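Local coordinates for protein short afifavidin (Afifella pfennigii, PDB 6HDT) that forms a strong non-covalent complex with biotin and with 2-iminobiotin, as a member of the bacterial dimeric avidins, at the interface of chains A and B. Numbering follows the deposited sequence. Chains: chain A/B, Short afifavidin.

Contact 1 and contact 2 are neighbouring patches of one two-fold symmetric interface, the centres of their C-alpha atoms about 7 Å apart. They share A:Trp66, at the end of strand 58-66, and B:Asn84, in the short loop before strand 85-96. In contact 1 the ring of A:Phe69 is the main probe, pressed on the backbone of B:Asn84 and of strand 99-111, with B:Val86 of strand 85-96 at its root; in contact 2 the indole of A:Trp66 settles on polar side chains, B:Asp77 and B:Asn82. Because each patch recurs with the chains exchanged, both subunits of the dimer give and receive these aromatic rings.

Contact 1: the interface of chains A and B. Residues chain A 66, 69; chain B 84-86, 109-111.
A:Phe69 opens strand 69-75 and lays its ring against the backbone of chain B, hiding 95 Å² of its surface, more than any other residue of the patch. With chi1 at -59°, CG stands anti to its carbonyl carbon, and the ring reaches towards B:Asn84 and the end of strand 99-111. Here the fit is tight. The far end of the ring meets the peptide that leads from B:Tyr110 into B:Gln111: CZ of A:Phe69 lies 3.3 Å from the carbonyl carbon C of B:Tyr110. Nearer the root, CD1 of A:Phe69 is 3.7 Å from the backbone O of B:Ala109 and also touches the methyl of that residue. On the other flank, CE2 of A:Phe69 comes to 3.3 Å from the backbone O of B:Asn84. These stretches of backbone hold the phenyl like a shallow cradle. Behind the ring, CB of A:Phe69 rests 3.7 Å from CG2 of B:Val86, the branch that is anti to the valine carbonyl carbon. The side-chain amide of B:Asn84 stands at the ring edge, its plane turned 71° from the phenyl. OD1 of B:Asn84 is in the ring plane, 3.5 Å from CE2 of A:Phe69, so that the oxygen faces an aromatic C-H edge. The same OD1 of B:Asn84 also lies in plane at the edge of the indole, 3.6 Å from CD1 of A:Trp66, and thus sits between two aromatic edges. A:Trp66 touches B:Asn84 by this CD1 edge of its indole. Around the margin the contact slackens: B:Ser85 offers CA at 4.2 Å from CD2 of A:Phe69, and the amide tip of B:Gln111 barely grazes the ring. The packing helps to join the subunits of the dimeric avidin, and it bears on the beginning of the strand where B:Ser85 takes part in binding biotin, so that it may steady that part of the pocket.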
# COMPACT_ATOMS: atom_id res chain seq x y z
N TRP A 66 -10.79 4.47 -0.64
CA TRP A 66 -11.83 5.47 -0.56
C TRP A 66 -12.53 5.60 -1.93
O TRP A 66 -11.86 5.72 -2.96
CB TRP A 66 -11.30 6.84 -0.15
CG TRP A 66 -12.43 7.75 -0.12
CD1 TRP A 66 -12.89 8.55 -1.13
CD2 TRP A 66 -13.38 7.85 0.92
NE1 TRP A 66 -14.04 9.18 -0.76
CE2 TRP A 66 -14.37 8.76 0.51
CE3 TRP A 66 -13.48 7.26 2.19
CZ2 TRP A 66 -15.44 9.12 1.32
CZ3 TRP A 66 -14.54 7.62 3.00
CH2 TRP A 66 -15.51 8.53 2.57
N PHE A 69 -11.15 4.17 -5.33
CA PHE A 69 -9.70 4.10 -5.28
C PHE A 69 -9.26 3.19 -4.18
O PHE A 69 -9.92 3.07 -3.15
CB PHE A 69 -9.12 5.50 -5.06
CG PHE A 69 -9.53 6.46 -6.14
CD1 PHE A 69 -8.91 6.40 -7.37
CD2 PHE A 69 -10.50 7.39 -5.91
CE1 PHE A 69 -9.28 7.25 -8.40
CE2 PHE A 69 -10.91 8.25 -6.94
CZ PHE A 69 -10.28 8.18 -8.16
N ASN B 84 -10.47 12.38 -2.28
CA ASN B 84 -10.98 11.38 -3.18
C ASN B 84 -9.84 10.71 -3.93
O ASN B 84 -9.73 10.75 -5.16
CB ASN B 84 -12.02 11.95 -4.12
CG ASN B 84 -12.66 10.88 -4.97
OD1 ASN B 84 -12.91 9.77 -4.49
ND2 ASN B 84 -12.89 11.19 -6.25
N SER B 85 -8.93 10.13 -3.14
CA SER B 85 -7.75 9.61 -3.72
C SER B 85 -7.06 8.70 -2.70
O SER B 85 -7.44 8.72 -1.53
CB SER B 85 -6.84 10.78 -4.13
OG SER B 85 -6.50 11.59 -3.02
N VAL B 86 -6.09 7.90 -3.18
CA VAL B 86 -5.31 7.01 -2.34
C VAL B 86 -3.87 6.98 -2.83
O VAL B 86 -3.64 6.94 -4.03
CB VAL B 86 -5.87 5.55 -2.42
CG1 VAL B 86 -4.99 4.57 -1.68
CG2 VAL B 86 -7.27 5.45 -1.86
N ALA B 109 -3.54 7.46 -6.83
CA ALA B 109 -4.67 7.23 -7.72
C ALA B 109 -5.75 8.25 -7.34
O ALA B 109 -6.11 8.41 -6.15
CB ALA B 109 -5.17 5.78 -7.59
N TYR B 110 -6.26 8.97 -8.35
CA TYR B 110 -7.13 10.11 -8.06
C TYR B 110 -8.05 10.31 -9.24
O TYR B 110 -7.88 9.64 -10.27
CB TYR B 110 -6.32 11.40 -7.78
CG TYR B 110 -5.56 11.90 -8.99
CD1 TYR B 110 -4.42 11.23 -9.45
CD2 TYR B 110 -6.01 13.01 -9.72
CE1 TYR B 110 -3.73 11.66 -10.56
CE2 TYR B 110 -5.31 13.44 -10.84
CZ TYR B 110 -4.18 12.75 -11.25
OH TYR B 110 -3.50 13.15 -12.37
N GLN B 111 -9.00 11.23 -9.07
CA GLN B 111 -9.91 11.56 -10.16
C GLN B 111 -9.30 12.65 -11.00
O GLN B 111 -9.19 13.80 -10.58
CB GLN B 111 -11.26 12.02 -9.66
CG GLN B 111 -12.27 12.21 -10.78
CD GLN B 111 -12.66 10.91 -11.45
OE1 GLN B 111 -12.87 9.91 -10.80
NE2 GLN B 111 -12.78 10.93 -12.76

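Contact 2: the interface of chains A and B. Residues chain A 39, 66; chain B 75, 77, 82, 84.
A:Trp66 and B:Asp77 stack across the dimer interface of this avidin/streptavidin-family protein, whose subunits are beta-barrels. From the root outwards, CB of A:Trp66 looks to B:Ala75, whose methyl CB is 4.3 Å away. CG, anti to the backbone N (chi1 180°), carries the indole away from that methyl, towards B:Asp77 and B:Asn82. CD1 looks to the amide of B:Asn84 at the edge and, more distantly, to OD1 of B:Asn82. NE1 passes under this same OD1, but its N-H points elsewhere and makes no hydrogen bond with it. The amide oxygen instead stands over the NE1-CE2 side of the ring face, with the amide plane tilted 65° from the indole. OD1 of B:Asn82 also reaches CZ2 of A:Trp66, at 3.3 Å. CD2 turns towards CB of B:Asp77, and the six-membered ring then runs beneath this aspartate. CE3 meets CB of B:Asp77, and CZ3 of A:Trp66 meets the carboxylate carbon CG of B:Asp77 at 3.3 Å. CH2, at the tip, faces the carboxylate oxygen OD1. The carboxylate lies almost flat on the ring, the two planes 18° apart, with CG of B:Asp77 3.5 Å from the centroid of the six-membered ring of A:Trp66. An alanine in place of A:Trp66 would remove this platform, and the B:Asp77 carboxylate and the B:Asn82 amide would probably be left free to turn over a gap in the interface. Beyond the indole, the side chain of A:Asn39 crosses that of B:Asp77 at about a right angle. OD1 of A:Asn39 is 3.7 Å from OD2 of B:Asp77; as modelled both atoms are oxygens, and the approach is not a hydrogen bond.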
# COMPACT_ATOMS: atom_id res chain seq x y z
N ASN A 39 -12.17 2.30 6.46
CA ASN A 39 -11.62 2.29 5.08
C ASN A 39 -10.68 1.10 4.79
O ASN A 39 -9.93 1.11 3.79
CB ASN A 39 -10.91 3.63 4.73
CG ASN A 39 -11.78 4.87 5.00
OD1 ASN A 39 -11.30 5.97 5.37
ND2 ASN A 39 -13.06 4.70 4.84
N TRP A 66 -10.79 4.47 -0.64
CA TRP A 66 -11.83 5.47 -0.56
C TRP A 66 -12.53 5.60 -1.93
O TRP A 66 -11.86 5.72 -2.96
CB TRP A 66 -11.30 6.84 -0.15
CG TRP A 66 -12.43 7.75 -0.12
CD1 TRP A 66 -12.89 8.55 -1.13
CD2 TRP A 66 -13.38 7.85 0.92
NE1 TRP A 66 -14.04 9.18 -0.76
CE2 TRP A 66 -14.37 8.76 0.51
CE3 TRP A 66 -13.48 7.26 2.19
CZ2 TRP A 66 -15.44 9.12 1.32
CZ3 TRP A 66 -14.54 7.62 3.00
CH2 TRP A 66 -15.51 8.53 2.57
N ALA B 75 -5.40 6.45 2.57
CA ALA B 75 -6.59 6.97 1.87
C ALA B 75 -6.83 8.40 2.34
O ALA B 75 -6.86 8.70 3.55
CB ALA B 75 -7.79 6.10 2.18
N ASP B 77 -9.00 10.55 3.13
CA ASP B 77 -10.29 10.84 3.74
C ASP B 77 -10.13 10.94 5.23
O ASP B 77 -9.60 10.02 5.84
CB ASP B 77 -11.32 9.76 3.45
CG ASP B 77 -12.61 10.04 4.13
OD1 ASP B 77 -13.27 11.03 3.75
OD2 ASP B 77 -12.94 9.31 5.08
N ASN B 82 -11.34 15.67 2.43
CA ASN B 82 -11.37 14.49 1.57
C ASN B 82 -10.86 14.88 0.18
O ASN B 82 -11.40 15.78 -0.45
CB ASN B 82 -12.79 13.91 1.48
CG ASN B 82 -12.87 12.65 0.63
OD1 ASN B 82 -13.23 11.56 1.10
ND2 ASN B 82 -12.58 12.78 -0.64
N ASN B 84 -10.47 12.38 -2.28
CA ASN B 84 -10.98 11.38 -3.18
C ASN B 84 -9.84 10.71 -3.93
O ASN B 84 -9.73 10.75 -5.16
CB ASN B 84 -12.02 11.95 -4.12
CG ASN B 84 -12.66 10.88 -4.97
OD1 ASN B 84 -12.91 9.77 -4.49
ND2 ASN B 84 -12.89 11.19 -6.25